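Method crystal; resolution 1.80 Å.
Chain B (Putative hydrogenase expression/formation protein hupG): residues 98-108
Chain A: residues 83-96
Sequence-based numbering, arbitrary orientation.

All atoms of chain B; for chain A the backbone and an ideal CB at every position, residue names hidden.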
# COMPACT_ATOMS: atom_id res chain seq x y z
N PRO B 98 -2.42 3.02 2.28
CA PRO B 98 -2.29 2.41 0.97
C PRO B 98 -0.86 2.03 0.56
O PRO B 98 0.14 2.56 1.09
CB PRO B 98 -2.87 3.45 0.01
CG PRO B 98 -2.97 4.71 0.78
CD PRO B 98 -2.83 4.43 2.24
N GLU B 99 -0.79 1.12 -0.40
CA GLU B 99 0.48 0.72 -0.97
C GLU B 99 1.16 1.94 -1.56
O GLU B 99 0.49 2.79 -2.20
CB GLU B 99 0.22 -0.29 -2.08
CG GLU B 99 1.41 -0.86 -2.72
CD GLU B 99 1.04 -1.91 -3.75
OE1 GLU B 99 0.83 -3.08 -3.34
OE2 GLU B 99 0.95 -1.57 -4.95
N ARG B 100 2.45 2.07 -1.32
CA ARG B 100 3.19 3.17 -1.93
C ARG B 100 4.64 2.88 -2.16
O ARG B 100 5.26 2.07 -1.46
CB ARG B 100 3.05 4.38 -1.05
CG ARG B 100 3.68 4.23 0.28
CD ARG B 100 3.55 5.53 1.05
NE ARG B 100 3.70 5.29 2.47
CZ ARG B 100 4.57 5.87 3.27
NH1 ARG B 100 5.45 6.74 2.81
NH2 ARG B 100 4.58 5.53 4.55
N THR B 101 5.21 3.58 -3.13
CA THR B 101 6.65 3.44 -3.43
C THR B 101 7.43 4.34 -2.51
O THR B 101 7.18 5.54 -2.46
CB THR B 101 6.97 3.76 -4.91
OG1 THR B 101 6.21 2.86 -5.74
CG2 THR B 101 8.47 3.60 -5.21
N LEU B 102 8.32 3.76 -1.72
CA LEU B 102 9.20 4.52 -0.80
C LEU B 102 10.36 5.18 -1.50
O LEU B 102 10.89 6.19 -1.04
CB LEU B 102 9.74 3.61 0.31
CG LEU B 102 8.71 2.90 1.17
CD1 LEU B 102 9.43 2.09 2.25
CD2 LEU B 102 7.71 3.86 1.79
N GLY B 103 10.81 4.57 -2.58
CA GLY B 103 11.86 5.14 -3.38
C GLY B 103 12.28 4.22 -4.52
O GLY B 103 11.91 3.06 -4.59
N VAL B 104 13.04 4.78 -5.45
CA VAL B 104 13.54 4.03 -6.57
C VAL B 104 15.03 4.29 -6.67
O VAL B 104 15.50 5.46 -6.58
CB VAL B 104 12.83 4.40 -7.88
CG1 VAL B 104 13.44 3.66 -9.07
CG2 VAL B 104 11.33 4.13 -7.79
N ILE B 105 15.79 3.22 -6.85
CA ILE B 105 17.24 3.33 -7.03
C ILE B 105 17.66 2.92 -8.43
O ILE B 105 17.68 1.73 -8.76
CB ILE B 105 18.00 2.46 -6.00
CG1 ILE B 105 17.54 2.80 -4.58
CG2 ILE B 105 19.50 2.66 -6.15
CD1 ILE B 105 18.24 1.99 -3.51
N ALA B 106 17.98 3.91 -9.26
CA ALA B 106 18.01 3.72 -10.71
C ALA B 106 19.43 3.45 -11.19
O ALA B 106 20.37 4.16 -10.82
CB ALA B 106 17.43 4.93 -11.41
N LYS B 107 19.58 2.43 -12.03
CA LYS B 107 20.89 2.09 -12.59
C LYS B 107 21.79 1.46 -11.54
O LYS B 107 21.46 1.45 -10.35
CB LYS B 107 21.55 3.32 -13.20
CG LYS B 107 20.82 3.90 -14.40
CD LYS B 107 20.56 2.83 -15.45
CE LYS B 107 20.30 3.45 -16.81
NZ LYS B 107 19.84 2.44 -17.80
N ILE B 108 22.94 0.95 -11.98
CA ILE B 108 23.83 0.20 -11.10
C ILE B 108 24.63 1.13 -10.20
O ILE B 108 25.30 2.05 -10.68
CB ILE B 108 24.80 -0.69 -11.91
CG1 ILE B 108 25.51 -1.67 -10.98
CG2 ILE B 108 25.80 0.17 -12.66
CD1 ILE B 108 24.63 -2.79 -10.48
N UNK A 83 5.53 1.87 -14.80
CA UNK A 83 4.49 2.90 -14.78
C UNK A 83 3.79 2.94 -13.45
O UNK A 83 3.63 3.99 -12.84
CB UNK A 83 3.47 2.66 -15.90
N UNK A 84 3.38 1.79 -12.95
CA UNK A 84 2.66 1.74 -11.69
C UNK A 84 3.50 2.20 -10.52
O UNK A 84 3.02 2.92 -9.66
CB UNK A 84 2.16 0.32 -11.43
N UNK A 85 4.76 1.76 -10.46
CA UNK A 85 5.56 1.97 -9.28
C UNK A 85 6.45 3.21 -9.36
O UNK A 85 7.12 3.51 -8.41
CB UNK A 85 6.42 0.73 -9.03
N UNK A 86 6.45 3.91 -10.48
CA UNK A 86 7.24 5.14 -10.66
C UNK A 86 8.70 4.93 -11.02
O UNK A 86 9.56 5.64 -10.55
CB UNK A 86 7.18 5.97 -9.38
N UNK A 87 8.98 3.90 -11.81
CA UNK A 87 10.35 3.56 -12.23
C UNK A 87 10.54 4.12 -13.63
O UNK A 87 9.75 3.84 -14.52
CB UNK A 87 10.60 2.05 -12.20
N UNK A 88 11.60 4.90 -13.80
CA UNK A 88 11.89 5.63 -15.04
C UNK A 88 12.72 4.81 -16.00
O UNK A 88 12.45 4.80 -17.22
CB UNK A 88 12.62 6.94 -14.73
N UNK A 89 13.72 4.10 -15.47
CA UNK A 89 14.71 3.39 -16.29
C UNK A 89 15.08 2.02 -15.70
O UNK A 89 14.78 1.74 -14.54
CB UNK A 89 15.97 4.24 -16.44
N UNK A 90 15.73 1.18 -16.50
CA UNK A 90 16.27 -0.08 -16.02
C UNK A 90 17.78 -0.06 -16.16
O UNK A 90 18.33 0.72 -16.94
CB UNK A 90 15.67 -1.26 -16.78
N UNK A 91 18.48 -0.83 -15.33
CA UNK A 91 17.95 -1.56 -14.17
C UNK A 91 17.64 -0.58 -13.03
O UNK A 91 18.22 0.51 -12.97
CB UNK A 91 18.94 -2.63 -13.70
N UNK A 92 16.69 -0.96 -12.18
CA UNK A 92 16.32 -0.21 -11.00
C UNK A 92 15.86 -1.18 -9.90
O UNK A 92 15.40 -2.28 -10.19
CB UNK A 92 15.23 0.81 -11.33
N UNK A 93 15.95 -0.73 -8.65
CA UNK A 93 15.17 -1.28 -7.55
C UNK A 93 14.02 -0.32 -7.17
O UNK A 93 14.26 0.88 -6.89
CB UNK A 93 16.07 -1.54 -6.34
N UNK A 94 12.80 -0.81 -7.11
CA UNK A 94 11.68 -0.04 -6.56
C UNK A 94 11.35 -0.63 -5.19
O UNK A 94 11.07 -1.82 -5.10
CB UNK A 94 10.46 -0.07 -7.49
N UNK A 95 11.42 0.22 -4.14
CA UNK A 95 11.16 -0.18 -2.76
C UNK A 95 9.71 0.20 -2.44
O UNK A 95 9.34 1.40 -2.48
CB UNK A 95 12.14 0.48 -1.79
N UNK A 96 8.90 -0.80 -2.13
CA UNK A 96 7.44 -0.63 -2.05
C UNK A 96 6.91 -1.09 -0.70
O UNK A 96 7.15 -2.22 -0.29
CB UNK A 96 6.75 -1.40 -3.17

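Position 83 lies beyond the reach of chain B, so many residues would serve; it is Ala83(A). At 84 the CB points sideways and touches nothing, but the Glu99(B) carboxylate lies ahead, unpaired within its own stretch. A long basic side chain could reach it. Arg84(A) does so, fully extended, its NH2 donating to Glu99(B) OE2 at 2.8 Å in a salt bridge; one water links its NE to that same oxygen.

At 85 the helical backbone ends, and the ideal CB is 3.9 Å from Thr101(B) OG1. Many side chains would fit, because the carbonyl makes the polar contact: Thr101(B) OG1 donates to O of 85 at 2.9 Å. The residue is Phe85(A), whose ring turns its edge to Glu99(B), with CE1 3.6 Å from OE2. Position 86 has phi 82° and psi 35°, which favours glycine, with asparagine a lesser choice; Gly86(A) is found.

An ideal CB at 87 is 4.5 Å from Val104(B) CG1, which suits a modest apolar group. Val87(A) places CG2 4.2 Å from Val104(B) CG2. Position 88 meets nothing and is Ala88(A). At 89 the CB points toward chain B, near the Lys107(B) methylenes and the Ala106(B) methyl, so valine, isoleucine or leucine would suit; CG2 of Val89(A) packs 3.8 Å from Ala106(B) CB.

At 90 the CB points away and leaves the choice open, while the carbonyl takes a very short hydrogen bond, 2.4 Å, from Lys107(B) NZ. Cys90(A) is covalently bonded to a group elsewhere in the structure. The peptide before 91 is cis, which strongly suggests proline; Pro91(A) brings CD to 3.9 Å from Lys107(B) CD, and its O accepts from Lys107(B) N at 2.5 Å.

From 92 the strand runs antiparallel to chain B. The CB of 92 is crowded by Ile105(B) O, at 3.7 Å, so a small residue fits well. Ser92(A) turns OG back to O of Val89(A), 2.6 Å away. At 93, paired with Ile105(B) through two backbone hydrogen bonds, an aliphatic side chain matches its neighbour: Leu93(A), CB 4.4 Å from Ile105(B) CB.

Position 94 sits beside Val104(B) and tolerates a small apolar group; Ala94(A) CB lies 4.4 Å from Val104(B) CG2. At 95 the partner, Gly103(B), has no side chain, leaving Leu102(B) within reach of an aliphatic residue. Val95(A) CG1 meets Leu102(B) CD1 at 4.2 Å; its O accepts from Leu102(B) N at the bulge. At 96, near the aliphatic part of Glu99(B), a branched apolar residue fits: Val96(A) CG1 approaches Glu99(B) CG at 3.9 Å.

Chain A, residues 83-96: ARFGVAVCPSLAVV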
# COMPACT_ATOMS: atom_id res chain seq x y z
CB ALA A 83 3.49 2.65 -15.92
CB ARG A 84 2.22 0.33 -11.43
CG ARG A 84 1.61 0.11 -10.07
CD ARG A 84 1.11 -1.26 -10.01
NE ARG A 84 0.89 -1.67 -8.64
CZ ARG A 84 0.46 -2.88 -8.32
NH1 ARG A 84 0.19 -3.77 -9.28
NH2 ARG A 84 0.32 -3.23 -7.07
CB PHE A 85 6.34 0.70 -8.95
CG PHE A 85 5.48 -0.43 -8.45
CD1 PHE A 85 4.80 -0.32 -7.25
CD2 PHE A 85 5.35 -1.61 -9.19
CE1 PHE A 85 3.99 -1.36 -6.79
CE2 PHE A 85 4.55 -2.64 -8.75
CZ PHE A 85 3.85 -2.50 -7.56
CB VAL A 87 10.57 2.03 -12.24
CG1 VAL A 87 12.02 1.68 -12.62
CG2 VAL A 87 10.23 1.42 -10.85
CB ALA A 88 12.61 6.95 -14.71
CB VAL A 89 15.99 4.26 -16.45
CG1 VAL A 89 15.65 5.61 -17.07
CG2 VAL A 89 16.71 4.44 -15.10
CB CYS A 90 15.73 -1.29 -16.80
SG CYS A 90 13.97 -1.32 -16.71
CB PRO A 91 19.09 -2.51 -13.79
CG PRO A 91 20.33 -1.87 -14.36
CD PRO A 91 19.93 -0.98 -15.49
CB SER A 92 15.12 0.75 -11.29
OG SER A 92 15.53 1.90 -12.02
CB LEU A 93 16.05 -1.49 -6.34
CG LEU A 93 17.28 -2.35 -6.55
CD1 LEU A 93 18.03 -2.52 -5.24
CD2 LEU A 93 16.82 -3.73 -7.07
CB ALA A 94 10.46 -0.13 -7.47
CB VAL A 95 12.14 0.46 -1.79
CG1 VAL A 95 11.91 -0.07 -0.37
CG2 VAL A 95 13.58 0.19 -2.26
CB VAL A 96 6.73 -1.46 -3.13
CG1 VAL A 96 5.23 -1.30 -2.99
CG2 VAL A 96 7.17 -1.06 -4.56
O HOH W 1 1.25 0.61 -6.49
O HOH W 2 -0.36 -5.00 -4.51
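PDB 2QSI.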